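Long-range contacts in oxysterol-binding protein homolog 3 (Saccharomyces cerevisiae, PDB 4IC4), which carries sterols and phospholipids in a hydrophobic pocket and transfers them between membranes, with directional transport coupled to phosphoinositides: residues 118-123 / 324-329; 126-131 / 318-323; 65-70 / 296-301. All coordinates share one frame; numbering follows the deposited sequence.

Contact 1 (118-123 / 324-329); sequences KPFNPL and RPDIRA
Strand 118-120 and the loop after it pass the first turn of helix 325-331 with the backbones well apart, CA of Phe120 lying 7.4 Å from CA of Ile327, so side chains bridge the gap. Arg324, at the N-cap position of the helix, does most of the reaching: its chain bends at chi3 and brings the guanidinium edge-on to the loop. NH1 of Arg324 donates to the carbonyl O of Asn121 at 2.9 Å. The bond is nearly straight at the hydrogen (164°) and lies in the guanidinium plane, but it meets the oxygen from above the carbonyl plane. A water links that same oxygen to NH2 of Arg324. Asp326 holds another edge of the group side-on, NE of Arg324 bonding OD1 at 3.1 Å and NH2 bonding OD2 at 2.7 Å, each through a syn lone pair. To get there Asp326 puts CG in the crowded position between backbone N and carbonyl carbon (chi1 51°), where OD1 also accepts from N of Ile327. Carbon atoms cover both guanidinium faces: CB of Phe120 over one, CG of Leu123 over the opposite one, 4.0 Å from NH1 of Arg324. The Phe120 ring stands 76° to the guanidinium plane and takes CG1 of Ile327 over its centre, 3.6 Å from the centroid, a CH-pi contact. Glu126, outside the segments, is a further acceptor for NH1, while Leu123 leans on Gln349, a residue that binds phosphatidylinositol 4-phosphate, as does Lys118. Every N-H of the buried Arg324 guanidinium has an acceptor, two carboxylates among them, which should keep the arginine protonated, favour ionised Asp326, and fix the rotation of the group that ties the helix start to the loop.

Contact 2 (126-131 / 318-323); sequences ETFELI and PTDSRL
Strand 127-132 belongs to the antiparallel beta-barrel of the OSBP-related domain, and the loop leading to helix 325-331 docks on it through a single beta bridge, Thr127 with Asp320, followed by an Asx turn. N of Thr127 donates to O of Thr319 at 3.0 Å, almost straight (177°), and N of Ser321 returns to O of Thr127 at 2.8 Å, nearly along the C=O axis. Beside the bridge OG1 of Thr127 and OG1 of Thr319 are hydrogen-bonded at 2.7 Å, and either could be the donor. Asp320, its CG anti to the backbone N, splits its carboxylate: OD1 takes N of Glu129, while OD2 closes the Asx turn on N of Arg322 and also pairs with NH1 of Arg322. Ser321 OG donates to the anti lone pair of OE1 of Glu126 at 2.6 Å. The Glu129 carboxylate turns to Tyr381 and Arg385. The extended Arg322 chain runs obliquely along the strand, crossing the side chains of Phe128 and Glu129 at about a right angle, and ends in an end-on grip, NH1 and NH2 each 2.9 Å from O of Glu129. Over one face of that guanidinium, toward its rim, sits CE1 of Phe128, 3.3 Å from NH1 of Arg322.

Contact 3 (65-70 / 296-301); sequences SNEPIS and YGFTKF
Asn66 enters with its backbone: O sits 3.8 Å from CE1 of Tyr296, while the side chain leads off to Lys342 and to O of Lys118. Glu67 comes next and lays CA over the face of the Tyr296 ring, a loose CH-pi contact 4.3 Å from the centroid. Its CG takes the crowded position between backbone N and carbonyl carbon (chi1 50°), and the otherwise extended chain runs on to the Phe298 ring. There OE1 of Glu67 lies in the ring plane at the edge, 3.5 Å from CE1 of Phe298, with the carboxylate turned 83° to the ring; NE of Arg114 forms a salt bridge with this oxygen. At Pro68 the chain turns a corner. The proline is the centre of an inverse gamma turn, closed by N of Ile69 donating to O of Glu67 at 2.8 Å, and this kink carries the chain from strand 66-67 toward helix 71-76. In the OSBP-related domain this corner, beside strand 118-120 with its phosphoinositide-binding Lys118, packs on the loop before helix 300-305. Pro68 meets Tyr296 tip to tip, and CD lies over the same face as Glu67 CA, shifted toward the rim and 3.3 Å from CE2 of Tyr296. CD of Pro68 also reaches Phe298, 3.9 Å from its CZ, so the pyrrolidine touches both aromatics. Ile69 then points CG2 at the tip of the second ring, 4.1 Å from CZ of Phe298.

How the contacts relate
The three contacts form a continuous patch on one domain, with the centre of contact 1 about 11 Å from the centres of both contact 2 and contact 3, which lie about 16 Å from each other. Contacts 1 and 3 share backbone pairing: N of Phe120 is 2.8 Å from O of Ile69, and N of Glu67 is 2.9 Å from O of Lys118. Contacts 1 and 2 meet through the salt bridge from NH1 of Arg324 to OE2 of Glu126 at 2.9 Å. Ser321 OG and Ser70 OG, 2.9 Å apart, join contact 2 to contact 3. The phosphoinositide site borders the patch: Lys118 belongs to it, and the Asn66 side chain comes within about 3 Å of that of Lys118.

Contact 1 (118-123 / 324-329)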
ATOM      1  N   LYS A 118      -1.847   3.151 -12.491  1.00 13.15           N
ATOM      2  CA  LYS A 118      -0.946   2.572 -11.496  1.00 13.55           C
ATOM      3  C   LYS A 118      -0.055   3.653 -10.882  1.00 11.91           C
ATOM      4  O   LYS A 118       0.159   4.703 -11.478  1.00 10.88           O
ATOM      5  CB  LYS A 118      -0.056   1.510 -12.147  1.00 15.01           C
ATOM      6  CG  LYS A 118       0.988   2.074 -13.099  1.00 18.77           C
ATOM      7  CD  LYS A 118       1.827   0.971 -13.725  1.00 22.59           C
ATOM      8  CE  LYS A 118       2.895   1.546 -14.642  1.00 25.88           C
ATOM      9  NZ  LYS A 118       3.825   2.449 -13.903  1.00 27.07           N
ATOM     10  N   PRO A 119       0.465   3.410  -9.671  1.00 10.97           N
ATOM     11  CA  PRO A 119       1.331   4.412  -9.041  1.00 10.24           C
ATOM     12  C   PRO A 119       2.676   4.516  -9.751  1.00 10.46           C
ATOM     13  O   PRO A 119       3.060   3.627 -10.509  1.00  9.95           O
ATOM     14  CB  PRO A 119       1.505   3.881  -7.617  1.00 11.07           C
ATOM     15  CG  PRO A 119       0.267   3.057  -7.393  1.00 13.32           C
ATOM     16  CD  PRO A 119       0.104   2.349  -8.717  1.00 13.63           C
ATOM     17  N   PHE A 120       3.381   5.617  -9.512  1.00  8.07           N
ATOM     18  CA  PHE A 120       4.711   5.806 -10.082  1.00  8.14           C
ATOM     19  C   PHE A 120       5.659   4.818  -9.413  1.00  8.14           C
ATOM     20  O   PHE A 120       5.539   4.548  -8.211  1.00  8.71           O
ATOM     21  CB  PHE A 120       5.243   7.203  -9.772  1.00  6.74           C
ATOM     22  CG  PHE A 120       4.686   8.290 -10.641  1.00  6.00           C
ATOM     23  CD1 PHE A 120       5.504   8.942 -11.560  1.00  7.52           C
ATOM     24  CD2 PHE A 120       3.370   8.710 -10.499  1.00  7.56           C
ATOM     25  CE1 PHE A 120       5.020  10.001 -12.321  1.00  8.42           C
ATOM     26  CE2 PHE A 120       2.877   9.769 -11.254  1.00  8.98           C
ATOM     27  CZ  PHE A 120       3.707  10.419 -12.167  1.00  7.63           C
ATOM     28  N   ASN A 121       6.603   4.281 -10.179  1.00  9.66           N
ATOM     29  CA  ASN A 121       7.596   3.375  -9.614  1.00  8.92           C
ATOM     30  C   ASN A 121       8.574   4.238  -8.821  1.00  8.87           C
ATOM     31  O   ASN A 121       9.147   5.187  -9.350  1.00  9.91           O
ATOM     32  CB  ASN A 121       8.366   2.648 -10.718  1.00 10.64           C
ATOM     33  CG  ASN A 121       7.499   1.690 -11.497  1.00 13.35           C
ATOM     34  OD1 ASN A 121       6.865   0.808 -10.926  1.00 15.81           O
ATOM     35  ND2 ASN A 121       7.473   1.855 -12.816  1.00 18.61           N
ATOM     36  N   PRO A 122       8.769   3.931  -7.533  1.00  8.32           N
ATOM     37  CA  PRO A 122       9.709   4.747  -6.763  1.00  8.20           C
ATOM     38  C   PRO A 122      11.131   4.535  -7.270  1.00  8.57           C
ATOM     39  O   PRO A 122      11.427   3.543  -7.935  1.00  9.31           O
ATOM     40  CB  PRO A 122       9.547   4.216  -5.340  1.00  9.55           C
ATOM     41  CG  PRO A 122       8.167   3.626  -5.330  1.00  9.13           C
ATOM     42  CD  PRO A 122       8.082   2.955  -6.673  1.00  9.43           C
ATOM     43  N   LEU A 123      12.005   5.479  -6.959  1.00  8.58           N
ATOM     44  CA  LEU A 123      13.399   5.359  -7.342  1.00  7.96           C
ATOM     45  C   LEU A 123      14.090   4.593  -6.218  1.00  7.50           C
ATOM     46  O   LEU A 123      13.613   4.583  -5.085  1.00  7.19           O
ATOM     47  CB  LEU A 123      14.037   6.744  -7.457  1.00  9.70           C
ATOM     48  CG  LEU A 123      13.388   7.685  -8.469  1.00 10.50           C
ATOM     49  CD1 LEU A 123      14.022   9.065  -8.356  1.00 14.24           C
ATOM     50  CD2 LEU A 123      13.552   7.120  -9.877  1.00 12.06           C
ATOM     51  N   ARG A 324       8.938  14.529  -5.255  1.00  9.08           N
ATOM     52  CA  ARG A 324       9.144  14.153  -6.652  1.00  9.22           C
ATOM     53  C   ARG A 324       8.450  15.137  -7.582  1.00  9.22           C
ATOM     54  O   ARG A 324       7.244  15.377  -7.474  1.00  9.46           O
ATOM     55  CB  ARG A 324       8.649  12.730  -6.920  1.00 11.08           C
ATOM     56  CG  ARG A 324       9.667  11.695  -6.494  1.00 13.28           C
ATOM     57  CD  ARG A 324       9.337  10.300  -6.961  1.00 14.86           C
ATOM     58  NE  ARG A 324       9.180  10.180  -8.408  1.00 11.42           N
ATOM     59  CZ  ARG A 324       9.215   9.015  -9.045  1.00 12.70           C
ATOM     60  NH1 ARG A 324       9.415   7.897  -8.359  1.00 13.16           N
ATOM     61  NH2 ARG A 324       9.022   8.951 -10.355  1.00 13.47           N
ATOM     62  N   PRO A 325       9.208  15.713  -8.521  1.00  8.59           N
ATOM     63  CA  PRO A 325       8.655  16.685  -9.467  1.00  9.38           C
ATOM     64  C   PRO A 325       7.688  16.143 -10.503  1.00  9.67           C
ATOM     65  O   PRO A 325       6.759  16.847 -10.910  1.00 10.04           O
ATOM     66  CB  PRO A 325       9.902  17.297 -10.100  1.00  8.97           C
ATOM     67  CG  PRO A 325      10.868  16.172 -10.086  1.00 10.18           C
ATOM     68  CD  PRO A 325      10.661  15.565  -8.709  1.00  8.73           C
ATOM     69  N   ASP A 326       7.896  14.907 -10.941  1.00  9.52           N
ATOM     70  CA  ASP A 326       6.999  14.339 -11.932  1.00  9.96           C
ATOM     71  C   ASP A 326       5.637  14.044 -11.312  1.00  9.96           C
ATOM     72  O   ASP A 326       4.599  14.354 -11.902  1.00 11.10           O
ATOM     73  CB  ASP A 326       7.612  13.085 -12.576  1.00 10.95           C
ATOM     74  CG  ASP A 326       8.115  12.059 -11.564  1.00  9.30           C
ATOM     75  OD1 ASP A 326       8.230  12.353 -10.352  1.00  9.40           O
ATOM     76  OD2 ASP A 326       8.425  10.935 -12.012  1.00 10.63           O
ATOM     77  N   ILE A 327       5.637  13.477 -10.112  1.00  8.75           N
ATOM     78  CA  ILE A 327       4.381  13.182  -9.441  1.00  9.04           C
ATOM     79  C   ILE A 327       3.639  14.485  -9.134  1.00  9.12           C
ATOM     80  O   ILE A 327       2.423  14.574  -9.320  1.00  9.64           O
ATOM     81  CB  ILE A 327       4.606  12.412  -8.118  1.00  7.99           C
ATOM     82  CG1 ILE A 327       5.312  11.079  -8.399  1.00  7.95           C
ATOM     83  CG2 ILE A 327       3.263  12.189  -7.412  1.00 10.99           C
ATOM     84  CD1 ILE A 327       5.470  10.177  -7.171  1.00  7.19           C
ATOM     85  N   ARG A 328       4.372  15.500  -8.679  1.00  8.94           N
ATOM     86  CA  ARG A 328       3.760  16.782  -8.341  1.00  8.94           C
ATOM     87  C   ARG A 328       3.174  17.487  -9.561  1.00 10.28           C
ATOM     88  O   ARG A 328       2.042  17.965  -9.520  1.00 11.05           O
ATOM     89  CB  ARG A 328       4.777  17.703  -7.659  1.00 10.05           C
ATOM     90  CG  ARG A 328       4.179  19.015  -7.160  1.00  9.95           C
ATOM     91  CD  ARG A 328       3.158  18.768  -6.062  1.00  9.99           C
ATOM     92  NE  ARG A 328       3.771  18.105  -4.916  1.00  9.45           N
ATOM     93  CZ  ARG A 328       3.096  17.552  -3.914  1.00  9.02           C
ATOM     94  NH1 ARG A 328       1.769  17.573  -3.905  1.00 13.02           N
ATOM     95  NH2 ARG A 328       3.749  16.974  -2.917  1.00 10.75           N
ATOM     96  N   ALA A 329       3.946  17.549 -10.639  1.00 11.17           N
ATOM     97  CA  ALA A 329       3.476  18.199 -11.855  1.00 11.98           C
ATOM     98  C   ALA A 329       2.235  17.486 -12.387  1.00 12.57           C
ATOM     99  O   ALA A 329       1.276  18.129 -12.818  1.00 13.78           O
ATOM    100  CB  ALA A 329       4.579  18.199 -12.904  1.00 12.67           C
TER
HETATM  101  O   HOH W   1       9.034   6.428 -11.811  1.00 17.97           O

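Contact 2 (126-131 / 318-323)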
ATOM      1  N   GLU A 126      14.332   6.025  -2.673  1.00  6.49           N
ATOM      2  CA  GLU A 126      13.252   6.980  -2.469  1.00  6.73           C
ATOM      3  C   GLU A 126      12.601   6.545  -1.151  1.00  6.80           C
ATOM      4  O   GLU A 126      12.585   5.357  -0.813  1.00  6.48           O
ATOM      5  CB  GLU A 126      12.236   6.898  -3.616  1.00  6.98           C
ATOM      6  CG  GLU A 126      11.013   7.799  -3.449  1.00  8.03           C
ATOM      7  CD  GLU A 126      10.142   7.837  -4.696  1.00 10.05           C
ATOM      8  OE1 GLU A 126       8.922   8.082  -4.572  1.00 10.54           O
ATOM      9  OE2 GLU A 126      10.677   7.630  -5.806  1.00 10.28           O
ATOM     10  N   THR A 127      12.059   7.502  -0.412  1.00  5.77           N
ATOM     11  CA  THR A 127      11.424   7.202   0.861  1.00  5.56           C
ATOM     12  C   THR A 127      10.048   7.838   0.939  1.00  6.31           C
ATOM     13  O   THR A 127       9.680   8.667   0.108  1.00  7.40           O
ATOM     14  CB  THR A 127      12.259   7.755   2.039  1.00  6.99           C
ATOM     15  OG1 THR A 127      12.470   9.162   1.854  1.00  7.39           O
ATOM     16  CG2 THR A 127      13.597   7.046   2.130  1.00  7.68           C
ATOM     17  N   PHE A 128       9.273   7.414   1.922  1.00  6.50           N
ATOM     18  CA  PHE A 128       7.978   8.020   2.152  1.00  5.42           C
ATOM     19  C   PHE A 128       7.641   7.869   3.615  1.00  5.91           C
ATOM     20  O   PHE A 128       7.542   6.758   4.129  1.00  6.89           O
ATOM     21  CB  PHE A 128       6.863   7.396   1.314  1.00  6.18           C
ATOM     22  CG  PHE A 128       5.506   7.971   1.611  1.00  5.99           C
ATOM     23  CD1 PHE A 128       5.237   9.315   1.362  1.00  6.31           C
ATOM     24  CD2 PHE A 128       4.510   7.183   2.181  1.00  6.67           C
ATOM     25  CE1 PHE A 128       3.994   9.869   1.679  1.00  6.36           C
ATOM     26  CE2 PHE A 128       3.264   7.725   2.503  1.00  7.21           C
ATOM     27  CZ  PHE A 128       3.002   9.074   2.252  1.00  6.37           C
ATOM     28  N   GLU A 129       7.501   8.996   4.296  1.00  5.92           N
ATOM     29  CA  GLU A 129       7.137   8.972   5.698  1.00  6.18           C
ATOM     30  C   GLU A 129       5.669   9.358   5.791  1.00  6.81           C
ATOM     31  O   GLU A 129       5.142  10.055   4.920  1.00  6.24           O
ATOM     32  CB  GLU A 129       7.957   9.983   6.506  1.00  6.44           C
ATOM     33  CG  GLU A 129       7.652  11.444   6.164  1.00  7.52           C
ATOM     34  CD  GLU A 129       8.090  12.411   7.255  1.00  8.02           C
ATOM     35  OE1 GLU A 129       7.233  13.176   7.738  1.00  8.61           O
ATOM     36  OE2 GLU A 129       9.280  12.416   7.625  1.00  8.46           O
ATOM     37  N   LEU A 130       5.013   8.896   6.845  1.00  7.35           N
ATOM     38  CA  LEU A 130       3.617   9.228   7.067  1.00  7.71           C
ATOM     39  C   LEU A 130       3.340   9.253   8.557  1.00  8.91           C
ATOM     40  O   LEU A 130       3.303   8.213   9.218  1.00  9.40           O
ATOM     41  CB  LEU A 130       2.688   8.220   6.379  1.00  9.10           C
ATOM     42  CG  LEU A 130       1.194   8.513   6.573  1.00 10.68           C
ATOM     43  CD1 LEU A 130       0.832   9.866   5.963  1.00 11.82           C
ATOM     44  CD2 LEU A 130       0.375   7.406   5.940  1.00 12.61           C
ATOM     45  N   ILE A 131       3.169  10.460   9.082  1.00  9.12           N
ATOM     46  CA  ILE A 131       2.873  10.652  10.490  1.00  9.76           C
ATOM     47  C   ILE A 131       1.396  11.004  10.607  1.00  9.96           C
ATOM     48  O   ILE A 131       0.947  12.013  10.055  1.00 10.94           O
ATOM     49  CB  ILE A 131       3.697  11.810  11.083  1.00  9.57           C
ATOM     50  CG1 ILE A 131       5.190  11.471  11.029  1.00 10.95           C
ATOM     51  CG2 ILE A 131       3.258  12.073  12.518  1.00 11.90           C
ATOM     52  CD1 ILE A 131       6.094  12.621  11.433  1.00 11.83           C
ATOM     53  N   PRO A 318      15.750  14.696   1.350  1.00 10.78           N
ATOM     54  CA  PRO A 318      15.615  14.980  -0.083  1.00 10.52           C
ATOM     55  C   PRO A 318      14.896  13.903  -0.891  1.00 10.11           C
ATOM     56  O   PRO A 318      14.481  14.142  -2.023  1.00 11.05           O
ATOM     57  CB  PRO A 318      17.064  15.126  -0.543  1.00 13.21           C
ATOM     58  CG  PRO A 318      17.770  15.605   0.685  1.00 14.90           C
ATOM     59  CD  PRO A 318      17.156  14.771   1.775  1.00 11.25           C
ATOM     60  N   THR A 319      14.730  12.734  -0.283  1.00  8.52           N
ATOM     61  CA  THR A 319      14.162  11.566  -0.948  1.00  7.41           C
ATOM     62  C   THR A 319      12.669  11.253  -0.829  1.00  7.53           C
ATOM     63  O   THR A 319      12.201  10.288  -1.436  1.00  6.94           O
ATOM     64  CB  THR A 319      14.914  10.310  -0.468  1.00  7.17           C
ATOM     65  OG1 THR A 319      14.810  10.229   0.959  1.00  8.17           O
ATOM     66  CG2 THR A 319      16.398  10.377  -0.846  1.00  7.56           C
ATOM     67  N   ASP A 320      11.913  12.036  -0.065  1.00  6.64           N
ATOM     68  CA  ASP A 320      10.493  11.728   0.109  1.00  7.03           C
ATOM     69  C   ASP A 320       9.682  11.824  -1.183  1.00  6.39           C
ATOM     70  O   ASP A 320       9.911  12.711  -2.011  1.00  7.34           O
ATOM     71  CB  ASP A 320       9.889  12.653   1.166  1.00  6.51           C
ATOM     72  CG  ASP A 320       8.554  12.149   1.693  1.00  7.41           C
ATOM     73  OD1 ASP A 320       8.548  11.285   2.596  1.00  7.41           O
ATOM     74  OD2 ASP A 320       7.507  12.616   1.203  1.00  8.03           O
ATOM     75  N   SER A 321       8.726  10.914  -1.352  1.00  6.83           N
ATOM     76  CA  SER A 321       7.881  10.912  -2.548  1.00  7.29           C
ATOM     77  C   SER A 321       7.166  12.247  -2.756  1.00  6.87           C
ATOM     78  O   SER A 321       6.858  12.616  -3.889  1.00  7.07           O
ATOM     79  CB  SER A 321       6.835   9.798  -2.467  1.00  6.84           C
ATOM     80  OG  SER A 321       7.433   8.514  -2.463  1.00  9.66           O
ATOM     81  N   ARG A 322       6.893  12.965  -1.672  1.00  7.21           N
ATOM     82  CA  ARG A 322       6.213  14.257  -1.786  1.00  7.37           C
ATOM     83  C   ARG A 322       7.071  15.292  -2.505  1.00  8.33           C
ATOM     84  O   ARG A 322       6.566  16.334  -2.921  1.00  9.37           O
ATOM     85  CB  ARG A 322       5.860  14.812  -0.408  1.00  8.90           C
ATOM     86  CG  ARG A 322       4.894  13.969   0.403  1.00  8.46           C
ATOM     87  CD  ARG A 322       4.619  14.645   1.731  1.00  7.92           C
ATOM     88  NE  ARG A 322       3.766  13.847   2.609  1.00  7.28           N
ATOM     89  CZ  ARG A 322       4.184  12.808   3.324  1.00  7.51           C
ATOM     90  NH1 ARG A 322       5.453  12.422   3.273  1.00  7.60           N
ATOM     91  NH2 ARG A 322       3.330  12.160   4.108  1.00  8.12           N
ATOM     92  N   LEU A 323       8.363  15.009  -2.644  1.00  7.55           N
ATOM     93  CA  LEU A 323       9.266  15.946  -3.295  1.00  8.88           C
ATOM     94  C   LEU A 323       9.540  15.606  -4.758  1.00  8.24           C
ATOM     95  O   LEU A 323      10.285  16.316  -5.437  1.00  8.97           O
ATOM     96  CB  LEU A 323      10.579  16.035  -2.505  1.00  8.10           C
ATOM     97  CG  LEU A 323      10.405  16.457  -1.039  1.00  9.58           C
ATOM     98  CD1 LEU A 323      11.764  16.541  -0.353  1.00 10.10           C
ATOM     99  CD2 LEU A 323       9.678  17.797  -0.967  1.00 11.36           C
TER
HETATM  100  O   HOH W   2      10.921  10.466   3.615  1.00  8.97           O

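Contact 3 (65-70 / 296-301)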
ATOM      1  N   SER A  65      -0.381   6.884 -17.690  1.00 14.23           N
ATOM      2  CA  SER A  65      -0.779   5.559 -17.221  1.00 13.81           C
ATOM      3  C   SER A  65      -0.710   5.508 -15.698  1.00 13.41           C
ATOM      4  O   SER A  65      -1.093   4.512 -15.085  1.00 12.51           O
ATOM      5  CB  SER A  65       0.152   4.483 -17.782  1.00 16.38           C
ATOM      6  OG  SER A  65       0.105   4.427 -19.197  1.00 21.85           O
ATOM      7  N   ASN A  66      -0.217   6.584 -15.094  1.00 12.92           N
ATOM      8  CA  ASN A  66      -0.073   6.648 -13.643  1.00 12.14           C
ATOM      9  C   ASN A  66      -1.154   7.450 -12.930  1.00 12.31           C
ATOM     10  O   ASN A  66      -1.931   8.183 -13.550  1.00 11.58           O
ATOM     11  CB  ASN A  66       1.274   7.292 -13.283  1.00 14.54           C
ATOM     12  CG  ASN A  66       2.463   6.478 -13.739  1.00 16.20           C
ATOM     13  OD1 ASN A  66       3.507   7.036 -14.087  1.00 20.47           O
ATOM     14  ND2 ASN A  66       2.328   5.164 -13.725  1.00 19.32           N
ATOM     15  N   GLU A  67      -1.193   7.276 -11.610  1.00  9.79           N
ATOM     16  CA  GLU A  67      -2.057   8.042 -10.725  1.00 10.46           C
ATOM     17  C   GLU A  67      -0.991   8.843  -9.964  1.00  9.68           C
ATOM     18  O   GLU A  67       0.163   8.409  -9.880  1.00  9.94           O
ATOM     19  CB  GLU A  67      -2.879   7.139  -9.797  1.00 11.23           C
ATOM     20  CG  GLU A  67      -2.095   6.086  -9.051  1.00 11.36           C
ATOM     21  CD  GLU A  67      -2.984   5.218  -8.181  1.00 13.26           C
ATOM     22  OE1 GLU A  67      -4.218   5.240  -8.381  1.00 14.91           O
ATOM     23  OE2 GLU A  67      -2.449   4.508  -7.305  1.00 13.75           O
ATOM     24  N   PRO A  68      -1.351  10.007  -9.407  1.00  9.88           N
ATOM     25  CA  PRO A  68      -0.383  10.843  -8.688  1.00  8.98           C
ATOM     26  C   PRO A  68       0.173  10.453  -7.320  1.00  7.97           C
ATOM     27  O   PRO A  68       0.177  11.265  -6.399  1.00  8.68           O
ATOM     28  CB  PRO A  68      -1.062  12.212  -8.673  1.00 10.42           C
ATOM     29  CG  PRO A  68      -2.501  11.855  -8.554  1.00 10.62           C
ATOM     30  CD  PRO A  68      -2.659  10.682  -9.503  1.00 10.15           C
ATOM     31  N   ILE A  69       0.646   9.218  -7.196  1.00  8.81           N
ATOM     32  CA  ILE A  69       1.289   8.752  -5.961  1.00  7.62           C
ATOM     33  C   ILE A  69       2.321   7.697  -6.347  1.00  7.47           C
ATOM     34  O   ILE A  69       2.275   7.151  -7.453  1.00  9.74           O
ATOM     35  CB  ILE A  69       0.304   8.114  -4.924  1.00  8.00           C
ATOM     36  CG1 ILE A  69      -0.406   6.903  -5.529  1.00  9.83           C
ATOM     37  CG2 ILE A  69      -0.670   9.161  -4.400  1.00  7.68           C
ATOM     38  CD1 ILE A  69      -1.132   6.071  -4.485  1.00  9.61           C
ATOM     39  N   SER A  70       3.268   7.428  -5.452  1.00  7.16           N
ATOM     40  CA  SER A  70       4.293   6.416  -5.710  1.00  7.41           C
ATOM     41  C   SER A  70       3.844   5.091  -5.102  1.00  6.60           C
ATOM     42  O   SER A  70       2.881   5.050  -4.334  1.00  7.93           O
ATOM     43  CB  SER A  70       5.630   6.826  -5.086  1.00  8.47           C
ATOM     44  OG  SER A  70       5.591   6.681  -3.675  1.00  8.64           O
ATOM     45  N   TYR A 296      -9.372   9.616 -10.078  1.00 10.32           N
ATOM     46  CA  TYR A 296      -8.736   8.310  -9.915  1.00 10.74           C
ATOM     47  C   TYR A 296      -9.407   7.364  -8.923  1.00 10.09           C
ATOM     48  O   TYR A 296      -8.841   6.325  -8.589  1.00 12.08           O
ATOM     49  CB  TYR A 296      -7.277   8.504  -9.480  1.00 12.91           C
ATOM     50  CG  TYR A 296      -6.465   9.405 -10.383  1.00 15.21           C
ATOM     51  CD1 TYR A 296      -5.927   8.922 -11.575  1.00 17.25           C
ATOM     52  CD2 TYR A 296      -6.243  10.738 -10.048  1.00 17.50           C
ATOM     53  CE1 TYR A 296      -5.186   9.743 -12.415  1.00 19.35           C
ATOM     54  CE2 TYR A 296      -5.502  11.576 -10.888  1.00 17.60           C
ATOM     55  CZ  TYR A 296      -4.978  11.067 -12.066  1.00 17.43           C
ATOM     56  OH  TYR A 296      -4.242  11.873 -12.902  1.00 22.68           O
ATOM     57  N   GLY A 297     -10.601   7.709  -8.453  1.00 11.53           N
ATOM     58  CA  GLY A 297     -11.279   6.850  -7.495  1.00 10.95           C
ATOM     59  C   GLY A 297     -10.607   6.863  -6.131  1.00 10.36           C
ATOM     60  O   GLY A 297     -10.815   5.967  -5.316  1.00 10.13           O
ATOM     61  N   PHE A 298      -9.805   7.895  -5.889  1.00 10.50           N
ATOM     62  CA  PHE A 298      -9.071   8.062  -4.631  1.00  9.92           C
ATOM     63  C   PHE A 298      -9.950   8.157  -3.388  1.00 10.02           C
ATOM     64  O   PHE A 298     -11.060   8.692  -3.439  1.00 11.33           O
ATOM     65  CB  PHE A 298      -8.258   9.361  -4.663  1.00  9.24           C
ATOM     66  CG  PHE A 298      -6.873   9.233  -5.240  1.00  9.20           C
ATOM     67  CD1 PHE A 298      -6.511   8.166  -6.057  1.00  9.83           C
ATOM     68  CD2 PHE A 298      -5.939  10.239  -4.996  1.00  8.71           C
ATOM     69  CE1 PHE A 298      -5.235   8.108  -6.625  1.00  9.20           C
ATOM     70  CE2 PHE A 298      -4.671  10.188  -5.556  1.00  8.59           C
ATOM     71  CZ  PHE A 298      -4.318   9.125  -6.370  1.00  8.43           C
ATOM     72  N   THR A 299      -9.439   7.652  -2.269  1.00  9.70           N
ATOM     73  CA  THR A 299     -10.138   7.798  -0.998  1.00  9.28           C
ATOM     74  C   THR A 299      -9.591   9.120  -0.461  1.00  9.68           C
ATOM     75  O   THR A 299      -8.633   9.674  -1.016  1.00  9.33           O
ATOM     76  CB  THR A 299      -9.781   6.699   0.041  1.00  7.82           C
ATOM     77  OG1 THR A 299      -8.444   6.899   0.525  1.00  9.69           O
ATOM     78  CG2 THR A 299      -9.903   5.315  -0.571  1.00  9.63           C
ATOM     79  N   LYS A 300     -10.191   9.644   0.599  1.00  9.70           N
ATOM     80  CA  LYS A 300      -9.676  10.875   1.172  1.00 10.15           C
ATOM     81  C   LYS A 300      -8.258  10.611   1.667  1.00 10.45           C
ATOM     82  O   LYS A 300      -7.387  11.468   1.558  1.00 10.03           O
ATOM     83  CB  LYS A 300     -10.565  11.357   2.318  1.00 12.57           C
ATOM     84  CG  LYS A 300     -11.854  11.983   1.829  1.00 15.22           C
ATOM     85  CD  LYS A 300     -12.710  12.490   2.973  1.00 18.28           C
ATOM     86  CE  LYS A 300     -13.978  13.141   2.443  1.00 21.48           C
ATOM     87  NZ  LYS A 300     -14.845  13.634   3.548  1.00 24.29           N
ATOM     88  N   PHE A 301      -8.027   9.409   2.191  1.00  8.93           N
ATOM     89  CA  PHE A 301      -6.705   9.041   2.695  1.00  9.38           C
ATOM     90  C   PHE A 301      -5.695   9.069   1.541  1.00  8.23           C
ATOM     91  O   PHE A 301      -4.585   9.582   1.691  1.00  7.83           O
ATOM     92  CB  PHE A 301      -6.751   7.642   3.325  1.00  8.73           C
ATOM     93  CG  PHE A 301      -5.506   7.270   4.094  1.00  7.24           C
ATOM     94  CD1 PHE A 301      -5.289   7.759   5.380  1.00  9.38           C
ATOM     95  CD2 PHE A 301      -4.560   6.414   3.539  1.00  9.55           C
ATOM     96  CE1 PHE A 301      -4.152   7.396   6.104  1.00 10.33           C
ATOM     97  CE2 PHE A 301      -3.416   6.044   4.262  1.00  9.54           C
ATOM     98  CZ  PHE A 301      -3.217   6.536   5.543  1.00  9.91           C
TER